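Local coordinates for hydrazine synthase beta subunit (Candidatus Kuenenia stuttgartiensis, PDB 5C2V), which forms part of the hydrazine synthase complex, which condenses nitric oxide with ammonium to hydrazine, and may modulate transport of the hydroxylamine intermediate between the gamma and alpha active sites, at the interface of chains A and B. Coordinates in Å, arbitrary orientation; residue numbers count along the deposited sequence, not the author numbering. Chains: chain A, Hydrazine synthase beta subunit; chain B, Hydrazine synthase gamma subunit.

The interface of chains A and B. Residues chain A 316-317, 345-347; chain B 4-8.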
# COMPACT_ATOMS: atom_id res chain seq x y z
N VAL A 316 22.69 29.96 -13.42
CA VAL A 316 22.71 31.42 -13.40
C VAL A 316 22.57 32.04 -14.79
O VAL A 316 23.32 31.69 -15.70
CB VAL A 316 24.00 31.94 -12.74
CG1 VAL A 316 23.88 33.42 -12.45
CG2 VAL A 316 24.29 31.17 -11.46
N PRO A 317 21.60 32.96 -14.95
CA PRO A 317 21.39 33.69 -16.21
C PRO A 317 22.65 34.38 -16.71
O PRO A 317 23.40 34.97 -15.93
CB PRO A 317 20.33 34.73 -15.83
CG PRO A 317 19.58 34.10 -14.71
CD PRO A 317 20.60 33.31 -13.93
N THR A 345 29.75 38.27 -18.22
CA THR A 345 28.89 38.23 -17.04
C THR A 345 29.71 37.93 -15.79
O THR A 345 30.48 36.97 -15.75
CB THR A 345 27.78 37.18 -17.19
OG1 THR A 345 26.94 37.52 -18.31
CG2 THR A 345 26.93 37.11 -15.93
N VAL A 346 29.53 38.77 -14.78
CA VAL A 346 30.22 38.62 -13.50
C VAL A 346 29.28 38.01 -12.46
O VAL A 346 28.22 38.55 -12.17
CB VAL A 346 30.75 39.97 -12.99
CG1 VAL A 346 31.55 39.77 -11.71
CG2 VAL A 346 31.59 40.65 -14.05
N ILE A 347 29.70 36.89 -11.89
CA ILE A 347 28.87 36.14 -10.96
C ILE A 347 29.52 36.03 -9.58
O ILE A 347 30.69 35.67 -9.46
CB ILE A 347 28.59 34.71 -11.48
CG1 ILE A 347 28.22 34.74 -12.96
CG2 ILE A 347 27.50 34.05 -10.65
CD1 ILE A 347 28.05 33.37 -13.57
N ARG B 4 24.74 34.57 -7.74
CA ARG B 4 23.92 35.58 -8.40
C ARG B 4 24.75 36.48 -9.32
O ARG B 4 25.97 36.54 -9.20
CB ARG B 4 23.19 36.43 -7.36
CG ARG B 4 24.11 37.36 -6.58
CD ARG B 4 23.37 38.01 -5.42
NE ARG B 4 24.10 39.17 -4.89
CZ ARG B 4 25.10 39.10 -4.02
NH1 ARG B 4 25.51 37.92 -3.57
NH2 ARG B 4 25.69 40.20 -3.60
N VAL B 5 24.07 37.18 -10.22
CA VAL B 5 24.74 38.11 -11.13
C VAL B 5 24.75 39.52 -10.55
O VAL B 5 23.70 40.16 -10.44
CB VAL B 5 24.07 38.15 -12.52
CG1 VAL B 5 24.63 39.30 -13.35
CG2 VAL B 5 24.26 36.84 -13.24
N ILE B 6 25.93 40.00 -10.18
CA ILE B 6 26.08 41.36 -9.69
C ILE B 6 26.22 42.40 -10.81
O ILE B 6 25.66 43.49 -10.71
CB ILE B 6 27.30 41.48 -8.74
CG1 ILE B 6 28.56 40.90 -9.39
CG2 ILE B 6 27.02 40.76 -7.43
CD1 ILE B 6 29.78 40.97 -8.51
N SER B 7 26.95 42.06 -11.87
CA SER B 7 27.24 43.02 -12.92
C SER B 7 27.59 42.37 -14.26
O SER B 7 27.91 41.19 -14.33
CB SER B 7 28.38 43.95 -12.50
OG SER B 7 29.60 43.23 -12.37
N THR B 8 27.53 43.17 -15.33
CA THR B 8 27.93 42.73 -16.65
C THR B 8 28.90 43.73 -17.28
O THR B 8 28.59 44.92 -17.39
CB THR B 8 26.73 42.53 -17.59
OG1 THR B 8 25.87 41.50 -17.06
CG2 THR B 8 27.19 42.13 -18.98
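A:Val346 and B:Ser7 pair through their backbones, with the amide N of A:Val346 giving a hydrogen bond to the carbonyl O of B:Ser7 at 2.9 Å. In return the carbonyl O of A:Val346 receives a weak bond from the amide N of B:Ile6, 3.4 Å long. A:Val346 and B:Ser7 are one pair of an antiparallel ladder that also matches A:Thr345 with B:Thr8 and A:Ile347 with B:Val5. B:Ile6, with a psi of -40°, is the extra residue of a beta-bulge: B:Ile6 and B:Ser7 together lie opposite A:Val346, and the bulge puts both side chains on the same face.

Side chains meet on both faces of the paired strands. On one, B:Val5 turns toward chain A. Its CG2, anti to its own carbonyl carbon, lies 3.5 Å from CG1 of A:Val316 and also packs against the carbonyl O of A:Pro317. The CG2 methyl of A:Thr345 comes in at about a right angle, 3.8 Å from the same B:Val5 CG2, so one methyl group meets both chain A strands. On the other face CD1 at the tip of B:Ile6 meets CG1 of A:Val346 at 3.8 Å. A chi1 of 52° sets B:Ile6 CG1 between its backbone N and carbonyl carbon, and the extended chain beyond carries CD1 to that methyl. The hydroxyl OG of B:Ser7 lies beside CB and CG2 of A:Val346, a van der Waals contact.

Near the N-terminus of the gamma subunit, strand 4-10 appears to supply the outer strand of the last propeller blade, next to strand 343-348, while B:Val5 also touches strand 312-317 of the neighbouring blade. The pairing helps to hold the beta and gamma subunits together in the complex.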